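2-polyprenyl-6-methoxyphenol hydroxylase-like FAD-dependent oxidoreductase (Streptomyces sp. NRRL 11266, PDB 6UI5) is a flavoprotein that binds flavin-adenine dinucleotide in a Rossmann-type domain and belongs to the aromatic-ring hydroxylase-like FAD-dependent oxidoreductases. Local coordinates at residues Ala39-Met44 against Val95-Leu100; Gly182-Asn187 against His259-Tyr264. All blocks are in the same frame, centred on the assembly; numbering follows the deposited sequence.

Interaction 1 (Ala39-Met44 against Val95-Leu100). With FAD (flavin-adenine dinucleotide), chain C.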
ATOM      1  N   ALA A  39     -25.750  27.314   8.271  1.00 68.51           N
ATOM      2  CA  ALA A  39     -25.296  26.862   9.572  1.00 63.84           C
ATOM      3  C   ALA A  39     -24.839  25.421   9.523  1.00 59.71           C
ATOM      4  O   ALA A  39     -24.126  24.983  10.430  1.00 72.38           O
ATOM      5  CB  ALA A  39     -26.425  27.016  10.621  1.00 57.88           C
ATOM      6  N   GLU A  40     -25.233  24.682   8.483  1.00 57.85           N
ATOM      7  CA  GLU A  40     -24.842  23.283   8.299  1.00 70.48           C
ATOM      8  C   GLU A  40     -23.443  23.206   7.674  1.00 78.92           C
ATOM      9  O   GLU A  40     -23.245  22.739   6.553  1.00 89.31           O
ATOM     10  CB  GLU A  40     -25.874  22.559   7.441  1.00 75.75           C
ATOM     11  CG  GLU A  40     -27.339  22.751   7.873  1.00 92.21           C
ATOM     12  CD  GLU A  40     -27.901  24.115   7.499  1.00 97.74           C
ATOM     13  OE1 GLU A  40     -28.159  24.915   8.421  1.00 96.66           O
ATOM     14  OE2 GLU A  40     -28.060  24.393   6.288  1.00100.32           O
ATOM     15  N   ALA A  41     -22.461  23.704   8.425  1.00 71.72           N
ATOM     16  CA  ALA A  41     -21.061  23.708   8.012  1.00 70.08           C
ATOM     17  C   ALA A  41     -20.289  22.909   9.053  1.00 62.90           C
ATOM     18  O   ALA A  41     -19.747  23.479  10.018  1.00 64.64           O
ATOM     19  CB  ALA A  41     -20.532  25.137   7.879  1.00 74.36           C
ATOM     20  N   PRO A  42     -20.183  21.589   8.879  1.00 63.74           N
ATOM     21  CA  PRO A  42     -19.676  20.734   9.971  1.00 71.48           C
ATOM     22  C   PRO A  42     -18.174  20.801  10.211  1.00 71.20           C
ATOM     23  O   PRO A  42     -17.746  20.517  11.340  1.00 74.17           O
ATOM     24  CB  PRO A  42     -20.071  19.328   9.503  1.00 73.81           C
ATOM     25  CG  PRO A  42     -19.967  19.422   8.013  1.00 69.88           C
ATOM     26  CD  PRO A  42     -20.541  20.806   7.685  1.00 70.39           C
ATOM     27  N   ALA A  43     -17.362  21.109   9.190  1.00 66.01           N
ATOM     28  CA  ALA A  43     -15.913  20.941   9.292  1.00 68.33           C
ATOM     29  C   ALA A  43     -15.333  21.721  10.465  1.00 74.57           C
ATOM     30  O   ALA A  43     -15.641  22.902  10.666  1.00 69.18           O
ATOM     31  CB  ALA A  43     -15.220  21.391   8.002  1.00 51.87           C
ATOM     32  N   MET A  44     -14.462  21.059  11.225  1.00 69.54           N
ATOM     33  CA  MET A  44     -13.803  21.680  12.361  1.00 73.74           C
ATOM     34  C   MET A  44     -12.320  21.938  12.134  1.00 69.64           C
ATOM     35  O   MET A  44     -11.643  22.424  13.044  1.00 77.55           O
ATOM     36  CB  MET A  44     -13.978  20.813  13.607  1.00 78.17           C
ATOM     37  CG  MET A  44     -15.426  20.615  14.016  1.00 90.27           C
ATOM     38  SD  MET A  44     -15.530  20.029  15.722  1.00100.91           S
ATOM     39  CE  MET A  44     -14.138  18.879  15.733  1.00101.78           C
ATOM     40  N   VAL A  95     -10.146  25.240  12.837  1.00 58.08           N
ATOM     41  CA  VAL A  95     -10.945  26.365  12.387  1.00 56.73           C
ATOM     42  C   VAL A  95     -12.302  25.823  11.982  1.00 66.97           C
ATOM     43  O   VAL A  95     -12.400  24.760  11.365  1.00 76.29           O
ATOM     44  CB  VAL A  95     -10.298  27.125  11.216  1.00 53.14           C
ATOM     45  CG1 VAL A  95     -11.103  28.373  10.922  1.00 60.61           C
ATOM     46  CG2 VAL A  95      -8.839  27.483  11.538  1.00 55.34           C
ATOM     47  N   LEU A  96     -13.347  26.540  12.344  1.00 66.72           N
ATOM     48  CA  LEU A  96     -14.691  26.063  12.111  1.00 69.13           C
ATOM     49  C   LEU A  96     -15.137  26.516  10.732  1.00 64.62           C
ATOM     50  O   LEU A  96     -14.979  27.691  10.377  1.00 62.01           O
ATOM     51  CB  LEU A  96     -15.630  26.569  13.203  1.00 84.35           C
ATOM     52  CG  LEU A  96     -15.091  26.232  14.608  1.00103.28           C
ATOM     53  CD1 LEU A  96     -14.061  27.260  15.172  1.00114.10           C
ATOM     54  CD2 LEU A  96     -16.206  25.952  15.621  1.00100.98           C
ATOM     55  N   GLN A  97     -15.643  25.570   9.942  1.00 55.53           N
ATOM     56  CA  GLN A  97     -16.110  25.849   8.591  1.00 53.19           C
ATOM     57  C   GLN A  97     -16.930  27.132   8.495  1.00 55.84           C
ATOM     58  O   GLN A  97     -16.699  27.939   7.591  1.00 65.22           O
ATOM     59  CB  GLN A  97     -16.916  24.667   8.060  1.00 55.66           C
ATOM     60  CG  GLN A  97     -17.205  24.755   6.571  1.00 55.77           C
ATOM     61  CD  GLN A  97     -17.892  23.522   6.036  1.00 61.68           C
ATOM     62  OE1 GLN A  97     -17.835  22.450   6.648  1.00 63.02           O
ATOM     63  NE2 GLN A  97     -18.578  23.673   4.896  1.00 54.99           N
ATOM     64  N   SER A  98     -17.872  27.362   9.413  1.00 50.31           N
ATOM     65  CA  SER A  98     -18.681  28.560   9.267  1.00 56.99           C
ATOM     66  C   SER A  98     -17.843  29.814   9.467  1.00 47.80           C
ATOM     67  O   SER A  98     -18.145  30.859   8.869  1.00 51.97           O
ATOM     68  CB  SER A  98     -19.867  28.542  10.238  1.00 69.48           C
ATOM     69  OG  SER A  98     -19.431  28.649  11.581  1.00 73.29           O
ATOM     70  N   ARG A  99     -16.810  29.746  10.318  1.00 55.33           N
ATOM     71  CA  ARG A  99     -15.914  30.895  10.479  1.00 58.36           C
ATOM     72  C   ARG A  99     -15.137  31.166   9.195  1.00 55.01           C
ATOM     73  O   ARG A  99     -14.953  32.329   8.804  1.00 55.37           O
ATOM     74  CB  ARG A  99     -14.958  30.678  11.655  1.00 69.05           C
ATOM     75  CG  ARG A  99     -15.604  30.871  13.033  1.00 86.44           C
ATOM     76  CD  ARG A  99     -14.645  30.582  14.196  1.00 99.34           C
ATOM     77  NE  ARG A  99     -13.888  31.761  14.622  1.00109.33           N
ATOM     78  CZ  ARG A  99     -12.563  31.895  14.532  1.00102.78           C
ATOM     79  NH1 ARG A  99     -11.811  30.918  14.031  1.00 88.08           N
ATOM     80  NH2 ARG A  99     -11.984  33.010  14.957  1.00103.61           N
ATOM     81  N   LEU A 100     -14.703  30.103   8.511  1.00 50.79           N
ATOM     82  CA  LEU A 100     -14.046  30.264   7.219  1.00 53.05           C
ATOM     83  C   LEU A 100     -14.984  30.858   6.181  1.00 65.01           C
ATOM     84  O   LEU A 100     -14.606  31.778   5.439  1.00 73.62           O
ATOM     85  CB  LEU A 100     -13.528  28.925   6.733  1.00 51.64           C
ATOM     86  CG  LEU A 100     -13.183  28.934   5.252  1.00 44.74           C
ATOM     87  CD1 LEU A 100     -11.886  29.681   5.060  1.00 59.31           C
ATOM     88  CD2 LEU A 100     -13.069  27.513   4.770  1.00 39.01           C
TER
HETATM   89  PA  FAD C 601     -20.985  22.444  -0.753  1.00 59.68           P
HETATM   90  O1A FAD C 601     -20.356  22.668   0.604  1.00 55.11           O
HETATM   91  O2A FAD C 601     -21.880  21.218  -0.672  1.00 57.52           O
HETATM   92  O5B FAD C 601     -21.712  23.825  -1.310  1.00 62.68           O
HETATM   93  C5B FAD C 601     -22.519  23.780  -2.476  1.00 71.08           C
HETATM   94  C4B FAD C 601     -23.513  24.985  -2.433  1.00 77.94           C
HETATM   95  O4B FAD C 601     -24.205  25.123  -3.537  1.00 73.70           O
HETATM   96  C3B FAD C 601     -24.568  24.756  -1.325  1.00 83.55           C
HETATM   97  O3B FAD C 601     -24.790  25.939  -0.691  1.00 79.98           O
HETATM   98  C2B FAD C 601     -25.825  24.308  -2.095  1.00 80.76           C
HETATM   99  O2B FAD C 601     -27.000  24.516  -1.209  1.00 89.81           O
HETATM  100  C1B FAD C 601     -25.799  25.127  -3.111  1.00 75.56           C
HETATM  101  N9A FAD C 601     -26.502  24.697  -4.304  1.00 65.24           N
HETATM  102  C8A FAD C 601     -26.632  23.431  -4.761  1.00 57.26           C
HETATM  103  N7A FAD C 601     -27.295  23.480  -5.936  1.00 60.20           N
HETATM  104  C5A FAD C 601     -27.555  24.781  -6.211  1.00 67.77           C
HETATM  105  C6A FAD C 601     -28.197  25.408  -7.272  1.00 69.97           C
HETATM  106  N6A FAD C 601     -28.868  25.049  -8.513  1.00 77.11           N
HETATM  107  N1A FAD C 601     -28.329  26.737  -7.296  1.00 62.51           N
HETATM  108  C2A FAD C 601     -27.826  27.487  -6.291  1.00 61.82           C
HETATM  109  N3A FAD C 601     -27.182  26.872  -5.257  1.00 63.46           N
HETATM  110  C4A FAD C 601     -27.050  25.529  -5.214  1.00 61.36           C
HETATM  111  N1  FAD C 601     -14.752  18.942   5.253  1.00127.45           N
HETATM  112  C2  FAD C 601     -13.460  19.016   5.995  1.00130.83           C
HETATM  113  O2  FAD C 601     -12.546  19.659   5.590  1.00127.15           O
HETATM  114  N3  FAD C 601     -13.325  18.266   7.276  1.00133.20           N
HETATM  115  C4  FAD C 601     -14.458  17.483   7.773  1.00128.31           C
HETATM  116  O4  FAD C 601     -14.384  16.877   8.789  1.00133.82           O
HETATM  117  C4X FAD C 601     -15.749  17.429   6.995  1.00114.62           C
HETATM  118  N5  FAD C 601     -16.826  16.632   7.535  1.00108.58           N
HETATM  119  C5X FAD C 601     -18.103  16.549   6.785  1.00112.73           C
HETATM  120  C6  FAD C 601     -19.136  15.771   7.314  1.00109.90           C
HETATM  121  C7  FAD C 601     -20.347  15.679   6.638  1.00113.14           C
HETATM  122  C7M FAD C 601     -21.268  14.773   7.444  1.00115.16           C
HETATM  123  C8  FAD C 601     -20.557  16.359   5.428  1.00117.89           C
HETATM  124  C8M FAD C 601     -21.927  16.201   4.756  1.00117.06           C
HETATM  125  C9  FAD C 601     -19.519  17.141   4.891  1.00121.32           C
HETATM  126  C9A FAD C 601     -18.277  17.243   5.561  1.00117.47           C
HETATM  127  N10 FAD C 601     -17.145  18.070   4.993  1.00103.20           N
HETATM  128  C10 FAD C 601     -15.894  18.152   5.742  1.00114.38           C
HETATM  129  C1' FAD C 601     -17.368  18.812   3.736  1.00 88.92           C
HETATM  130  C2' FAD C 601     -16.435  18.573   2.535  1.00 86.31           C
HETATM  131  O2' FAD C 601     -15.254  19.276   2.652  1.00 89.25           O
HETATM  132  C3' FAD C 601     -17.064  19.136   1.263  1.00 88.27           C
HETATM  133  O3' FAD C 601     -16.315  18.649   0.195  1.00 94.40           O
HETATM  134  C4' FAD C 601     -17.052  20.673   1.132  1.00 81.21           C
HETATM  135  O4' FAD C 601     -17.730  21.345   2.156  1.00 79.59           O
HETATM  136  C5' FAD C 601     -17.811  20.928  -0.176  1.00 71.08           C
HETATM  137  O5' FAD C 601     -17.555  22.214  -0.666  1.00 55.95           O
HETATM  138  P   FAD C 601     -18.348  22.770  -2.005  1.00 60.77           P
HETATM  139  O1P FAD C 601     -18.403  24.278  -1.947  1.00 48.53           O
HETATM  140  O2P FAD C 601     -17.788  22.257  -3.319  1.00 64.51           O
HETATM  141  O3P FAD C 601     -19.854  22.096  -1.909  1.00 77.94           O
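Part of the wall of the FAD pocket is built here, where the loop that follows strand 28-31 runs past the N-terminal end of helix 97-110. The two segments point in nearly opposite directions, and Gln-97, in the first turn of the helix, grips Ala-43 with both its backbone and its side chain. Backbone N of Gln-97 donates to O of Ala-43 at 2.8 Å in an almost straight bond, although the donor sits above the carbonyl plane. The return bond comes from N of Ala-43 to OE1 of Gln-97, at 2.9 Å and in the plane of the amide carbonyl. Together they fix the loop against the helix start. The side chain reaches this far because CG lies anti to the backbone N (chi1 -169°) and the chain stays extended beyond it (chi2 175°). Its amide is kept from flipping by a second bond, from NE2 to Glu-101 one turn along the helix.

CB of Ala-41 rests against the stem of this side chain, 3.6 Å from CG of Gln-97, while Pro-42 lies alongside it with CD near OE1. The proline then turns its CG to the isoalloxazine, 3.6 Å from C5X of FAD, and Ala-43 sets CB equally close to C2 of FAD. NE2 of Gln-97 approaches the ribityl O4' of FAD at 3.7 Å. The loop lays Pro-42 and Ala-43 on the isoalloxazine while the glutamine comes near the ribityl chain, forming one side of the cofactor site in this FAD binding domain.

Interaction 2 (Gly182-Asn187 against His259-Tyr264). With FAD (flavin-adenine dinucleotide), chain C.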
ATOM      1  N   GLY A 182     -23.930  17.533  13.210  1.00 74.50           N
ATOM      2  CA  GLY A 182     -24.544  18.801  13.532  1.00 78.93           C
ATOM      3  C   GLY A 182     -24.175  19.194  14.947  1.00 91.13           C
ATOM      4  O   GLY A 182     -23.282  18.608  15.552  1.00 98.12           O
ATOM      5  N   ASP A 183     -24.892  20.201  15.467  1.00 88.31           N
ATOM      6  CA  ASP A 183     -24.654  20.745  16.802  1.00 79.75           C
ATOM      7  C   ASP A 183     -25.893  20.594  17.683  1.00 87.58           C
ATOM      8  O   ASP A 183     -26.947  21.181  17.406  1.00 80.03           O
ATOM      9  CB  ASP A 183     -24.230  22.207  16.740  1.00 79.41           C
ATOM     10  CG  ASP A 183     -23.164  22.462  15.658  1.00 87.75           C
ATOM     11  OD1 ASP A 183     -21.974  22.218  15.953  1.00 88.22           O
ATOM     12  OD2 ASP A 183     -23.497  22.947  14.552  1.00 85.83           O
ATOM     13  N   VAL A 184     -25.765  19.819  18.736  1.00 92.15           N
ATOM     14  CA  VAL A 184     -26.756  19.769  19.800  1.00 94.57           C
ATOM     15  C   VAL A 184     -26.434  20.850  20.820  1.00 99.55           C
ATOM     16  O   VAL A 184     -25.275  21.200  21.038  1.00 97.63           O
ATOM     17  CB  VAL A 184     -26.798  18.373  20.463  1.00 92.29           C
ATOM     18  CG1 VAL A 184     -27.014  17.295  19.424  1.00 95.09           C
ATOM     19  CG2 VAL A 184     -25.515  18.131  21.267  1.00 94.04           C
ATOM     20  N   ALA A 185     -27.465  21.403  21.446  1.00102.69           N
ATOM     21  CA  ALA A 185     -27.250  22.063  22.719  1.00106.55           C
ATOM     22  C   ALA A 185     -27.393  21.038  23.827  1.00105.55           C
ATOM     23  O   ALA A 185     -28.228  20.137  23.769  1.00 94.64           O
ATOM     24  CB  ALA A 185     -28.207  23.221  22.956  1.00101.22           C
ATOM     25  N   ILE A 186     -26.538  21.175  24.828  1.00107.92           N
ATOM     26  CA  ILE A 186     -26.326  20.125  25.803  1.00119.52           C
ATOM     27  C   ILE A 186     -25.320  20.695  26.784  1.00131.67           C
ATOM     28  O   ILE A 186     -24.382  21.397  26.386  1.00127.73           O
ATOM     29  CB  ILE A 186     -25.849  18.818  25.125  1.00114.61           C
ATOM     30  CG1 ILE A 186     -26.063  17.625  26.039  1.00108.11           C
ATOM     31  CG2 ILE A 186     -24.398  18.896  24.711  1.00108.46           C
ATOM     32  CD1 ILE A 186     -27.411  17.639  26.590  1.00101.95           C
ATOM     33  N   ASN A 187     -25.549  20.470  28.074  1.00147.12           N
ATOM     34  CA  ASN A 187     -24.590  20.863  29.093  1.00150.81           C
ATOM     35  C   ASN A 187     -23.204  20.375  28.668  1.00147.91           C
ATOM     36  O   ASN A 187     -23.092  19.534  27.772  1.00146.43           O
ATOM     37  CB  ASN A 187     -25.048  20.287  30.441  1.00155.25           C
ATOM     38  CG  ASN A 187     -24.337  20.898  31.623  1.00158.14           C
ATOM     39  OD1 ASN A 187     -23.513  21.799  31.477  1.00158.37           O
ATOM     40  ND2 ASN A 187     -24.663  20.411  32.815  1.00160.32           N
ATOM     41  N   HIS A 259     -29.781  22.331  17.275  1.00 98.50           N
ATOM     42  CA  HIS A 259     -29.768  23.506  16.404  1.00 98.51           C
ATOM     43  C   HIS A 259     -29.907  23.092  14.947  1.00 96.44           C
ATOM     44  O   HIS A 259     -30.664  23.697  14.179  1.00101.60           O
ATOM     45  CB  HIS A 259     -28.484  24.308  16.611  1.00 98.63           C
ATOM     46  CG  HIS A 259     -28.183  24.594  18.046  1.00105.76           C
ATOM     47  ND1 HIS A 259     -28.840  25.574  18.759  1.00108.14           N
ATOM     48  CD2 HIS A 259     -27.315  24.016  18.911  1.00108.95           C
ATOM     49  CE1 HIS A 259     -28.384  25.594  19.999  1.00111.54           C
ATOM     50  NE2 HIS A 259     -27.456  24.660  20.116  1.00111.76           N
ATOM     51  N   TRP A 260     -29.175  22.056  14.557  1.00 91.59           N
ATOM     52  CA  TRP A 260     -29.231  21.468  13.229  1.00 78.68           C
ATOM     53  C   TRP A 260     -28.506  20.128  13.303  1.00 73.26           C
ATOM     54  O   TRP A 260     -27.404  20.056  13.829  1.00 89.03           O
ATOM     55  CB  TRP A 260     -28.610  22.390  12.157  1.00 66.72           C
ATOM     56  CG  TRP A 260     -27.103  22.536  12.245  1.00 82.73           C
ATOM     57  CD1 TRP A 260     -26.415  23.422  13.020  1.00 90.84           C
ATOM     58  CD2 TRP A 260     -26.108  21.759  11.542  1.00 84.94           C
ATOM     59  NE1 TRP A 260     -25.062  23.254  12.843  1.00 94.99           N
ATOM     60  CE2 TRP A 260     -24.844  22.242  11.944  1.00 94.01           C
ATOM     61  CE3 TRP A 260     -26.163  20.711  10.611  1.00 89.85           C
ATOM     62  CZ2 TRP A 260     -23.633  21.711  11.452  1.00 95.57           C
ATOM     63  CZ3 TRP A 260     -24.936  20.171  10.114  1.00 90.88           C
ATOM     64  CH2 TRP A 260     -23.703  20.679  10.543  1.00 90.52           C
ATOM     65  N   LEU A 261     -29.141  19.078  12.804  1.00 68.49           N
ATOM     66  CA  LEU A 261     -28.494  17.800  12.605  1.00 78.55           C
ATOM     67  C   LEU A 261     -28.926  17.284  11.236  1.00 83.39           C
ATOM     68  O   LEU A 261     -29.892  17.779  10.648  1.00 77.87           O
ATOM     69  CB  LEU A 261     -28.831  16.812  13.731  1.00 93.40           C
ATOM     70  CG  LEU A 261     -28.565  17.107  15.211  1.00104.03           C
ATOM     71  CD1 LEU A 261     -28.803  15.786  15.994  1.00107.30           C
ATOM     72  CD2 LEU A 261     -27.156  17.703  15.503  1.00101.32           C
ATOM     73  N   GLN A 262     -28.155  16.340  10.686  1.00 88.46           N
ATOM     74  CA  GLN A 262     -28.391  15.897   9.316  1.00 82.81           C
ATOM     75  C   GLN A 262     -28.033  14.430   9.165  1.00 79.12           C
ATOM     76  O   GLN A 262     -26.950  14.020   9.590  1.00 82.43           O
ATOM     77  CB  GLN A 262     -27.571  16.708   8.297  1.00 79.56           C
ATOM     78  CG  GLN A 262     -27.787  18.218   8.277  1.00 94.12           C
ATOM     79  CD  GLN A 262     -28.369  18.718   6.976  1.00112.38           C
ATOM     80  OE1 GLN A 262     -29.390  18.193   6.483  1.00120.85           O
ATOM     81  NE2 GLN A 262     -27.735  19.755   6.404  1.00113.80           N
ATOM     82  N   HIS A 263     -28.911  13.656   8.523  1.00 71.05           N
ATOM     83  CA  HIS A 263     -28.495  12.381   7.953  1.00 65.52           C
ATOM     84  C   HIS A 263     -27.496  12.613   6.817  1.00 71.14           C
ATOM     85  O   HIS A 263     -27.643  13.548   6.020  1.00 72.96           O
ATOM     86  CB  HIS A 263     -29.698  11.611   7.435  1.00 62.21           C
ATOM     87  CG  HIS A 263     -30.648  11.224   8.521  1.00 76.97           C
ATOM     88  ND1 HIS A 263     -30.245  10.488   9.619  1.00 80.05           N
ATOM     89  CD2 HIS A 263     -31.962  11.508   8.708  1.00 71.39           C
ATOM     90  CE1 HIS A 263     -31.276  10.332  10.432  1.00 78.35           C
ATOM     91  NE2 HIS A 263     -32.328  10.934   9.899  1.00 81.79           N
ATOM     92  N   TYR A 264     -26.457  11.779   6.748  1.00 69.12           N
ATOM     93  CA  TYR A 264     -25.541  11.798   5.608  1.00 67.73           C
ATOM     94  C   TYR A 264     -25.198  10.366   5.216  1.00 67.21           C
ATOM     95  O   TYR A 264     -25.098   9.482   6.073  1.00 58.02           O
ATOM     96  CB  TYR A 264     -24.267  12.597   5.919  1.00 65.82           C
ATOM     97  CG  TYR A 264     -23.240  11.823   6.729  1.00 64.13           C
ATOM     98  CD1 TYR A 264     -22.315  10.992   6.102  1.00 60.32           C
ATOM     99  CD2 TYR A 264     -23.200  11.919   8.116  1.00 65.77           C
ATOM    100  CE1 TYR A 264     -21.393  10.272   6.829  1.00 63.01           C
ATOM    101  CE2 TYR A 264     -22.263  11.207   8.855  1.00 63.94           C
ATOM    102  CZ  TYR A 264     -21.367  10.380   8.202  1.00 63.08           C
ATOM    103  OH  TYR A 264     -20.428   9.649   8.906  1.00 64.44           O
TER
HETATM  104  PA  FAD C 601     -20.985  22.444  -0.753  1.00 59.68           P
HETATM  105  O1A FAD C 601     -20.356  22.668   0.604  1.00 55.11           O
HETATM  106  O2A FAD C 601     -21.880  21.218  -0.672  1.00 57.52           O
HETATM  107  O5B FAD C 601     -21.712  23.825  -1.310  1.00 62.68           O
HETATM  108  C5B FAD C 601     -22.519  23.780  -2.476  1.00 71.08           C
HETATM  109  C4B FAD C 601     -23.513  24.985  -2.433  1.00 77.94           C
HETATM  110  O4B FAD C 601     -24.205  25.123  -3.537  1.00 73.70           O
HETATM  111  C3B FAD C 601     -24.568  24.756  -1.325  1.00 83.55           C
HETATM  112  O3B FAD C 601     -24.790  25.939  -0.691  1.00 79.98           O
HETATM  113  C2B FAD C 601     -25.825  24.308  -2.095  1.00 80.76           C
HETATM  114  O2B FAD C 601     -27.000  24.516  -1.209  1.00 89.81           O
HETATM  115  C1B FAD C 601     -25.799  25.127  -3.111  1.00 75.56           C
HETATM  116  N9A FAD C 601     -26.502  24.697  -4.304  1.00 65.24           N
HETATM  117  C8A FAD C 601     -26.632  23.431  -4.761  1.00 57.26           C
HETATM  118  N7A FAD C 601     -27.295  23.480  -5.936  1.00 60.20           N
HETATM  119  C5A FAD C 601     -27.555  24.781  -6.211  1.00 67.77           C
HETATM  120  C6A FAD C 601     -28.197  25.408  -7.272  1.00 69.97           C
HETATM  121  N6A FAD C 601     -28.868  25.049  -8.513  1.00 77.11           N
HETATM  122  N1A FAD C 601     -28.329  26.737  -7.296  1.00 62.51           N
HETATM  123  C2A FAD C 601     -27.826  27.487  -6.291  1.00 61.82           C
HETATM  124  N3A FAD C 601     -27.182  26.872  -5.257  1.00 63.46           N
HETATM  125  C4A FAD C 601     -27.050  25.529  -5.214  1.00 61.36           C
HETATM  126  N1  FAD C 601     -14.752  18.942   5.253  1.00127.45           N
HETATM  127  C2  FAD C 601     -13.460  19.016   5.995  1.00130.83           C
HETATM  128  O2  FAD C 601     -12.546  19.659   5.590  1.00127.15           O
HETATM  129  N3  FAD C 601     -13.325  18.266   7.276  1.00133.20           N
HETATM  130  C4  FAD C 601     -14.458  17.483   7.773  1.00128.31           C
HETATM  131  O4  FAD C 601     -14.384  16.877   8.789  1.00133.82           O
HETATM  132  C4X FAD C 601     -15.749  17.429   6.995  1.00114.62           C
HETATM  133  N5  FAD C 601     -16.826  16.632   7.535  1.00108.58           N
HETATM  134  C5X FAD C 601     -18.103  16.549   6.785  1.00112.73           C
HETATM  135  C6  FAD C 601     -19.136  15.771   7.314  1.00109.90           C
HETATM  136  C7  FAD C 601     -20.347  15.679   6.638  1.00113.14           C
HETATM  137  C7M FAD C 601     -21.268  14.773   7.444  1.00115.16           C
HETATM  138  C8  FAD C 601     -20.557  16.359   5.428  1.00117.89           C
HETATM  139  C8M FAD C 601     -21.927  16.201   4.756  1.00117.06           C
HETATM  140  C9  FAD C 601     -19.519  17.141   4.891  1.00121.32           C
HETATM  141  C9A FAD C 601     -18.277  17.243   5.561  1.00117.47           C
HETATM  142  N10 FAD C 601     -17.145  18.070   4.993  1.00103.20           N
HETATM  143  C10 FAD C 601     -15.894  18.152   5.742  1.00114.38           C
HETATM  144  C1' FAD C 601     -17.368  18.812   3.736  1.00 88.92           C
HETATM  145  C2' FAD C 601     -16.435  18.573   2.535  1.00 86.31           C
HETATM  146  O2' FAD C 601     -15.254  19.276   2.652  1.00 89.25           O
HETATM  147  C3' FAD C 601     -17.064  19.136   1.263  1.00 88.27           C
HETATM  148  O3' FAD C 601     -16.315  18.649   0.195  1.00 94.40           O
HETATM  149  C4' FAD C 601     -17.052  20.673   1.132  1.00 81.21           C
HETATM  150  O4' FAD C 601     -17.730  21.345   2.156  1.00 79.59           O
HETATM  151  C5' FAD C 601     -17.811  20.928  -0.176  1.00 71.08           C
HETATM  152  O5' FAD C 601     -17.555  22.214  -0.666  1.00 55.95           O
HETATM  153  P   FAD C 601     -18.348  22.770  -2.005  1.00 60.77           P
HETATM  154  O1P FAD C 601     -18.403  24.278  -1.947  1.00 48.53           O
HETATM  155  O2P FAD C 601     -17.788  22.257  -3.319  1.00 64.51           O
HETATM  156  O3P FAD C 601     -19.854  22.096  -1.909  1.00 77.94           O
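One face of the Trp-260 indole is covered by the backbone of the neighbouring strand: CA of Gly-182 stands 3.5 Å from the centroid of the six-membered ring, almost on its normal, in a CH-pi contact, and N of Asp-183 lies over the same face. CG of Gln-262 meets the indole at its edge. The His-259 ring has O of Asp-183 at its edge, near the ring plane, and CB of Ala-185 lies 3.3 Å from its NE2. Farther along, one face of Tyr-264 receives the C7M methyl of FAD, 3.5 Å from its CD2 and offset toward the rim.

Trp-260 CG lies between the backbone N and the carbonyl carbon (chi1 70°), which folds the indole back over Gly-182. The glycine has a backbone conformation (phi 142°) that other residues rarely adopt, and a CB there would run into O of Trp-260 and CD2 of Leu-261. CA of Gly-182 also makes a CA-H...O contact with O of Trp-260, at 3.1 Å. Asp-183 and Trp-260 form an antiparallel hydrogen-bonded pair, in which N of Asp-183 donates to O of Trp-260 at 3.0 Å. O of Asp-183 accepts from N of His-259, one residue earlier, at 3.1 Å, where the chain turns a corner. The Asp-183 carboxylate crosses the indole obliquely, their planes 70° apart, and its OD1 forms a salt bridge with Arg-218. CD2 of Leu-261 packs 3.9 Å from CG1 of Val-184.

Strand 176-185 lies between strands 216-225 and 257-271, paired edge to edge in the antiparallel sheet of the FAD binding domain, beside the flavin. Val-184 and Leu-261 meet Leu-241 of helix 238-249, whereas Trp-260 touches Glu-40, and Tyr-264 meets Phe-220 and bonds to O of Ser-221 on strand 216-225.

From the N terminus, interaction 1 closes first, joining the loop after strand 28-31 to the start of helix 97-110 across 50 intervening residues that include helix 48-55. Interaction 2 opens later and brings strands 176-185 and 257-271 together across 71 residues, among them strands 206-211 and 216-225 and helix 238-249. The two closures therefore follow in series, neither enclosing nor crossing the other. In space their centres are 13 Å apart and they touch: the indole of Trp-260 packs on Ala-39, Glu-40 and Ala-41. The loop of interaction 1 thus ties the antiparallel sheet to helix 97-110, and both contacts reach FAD.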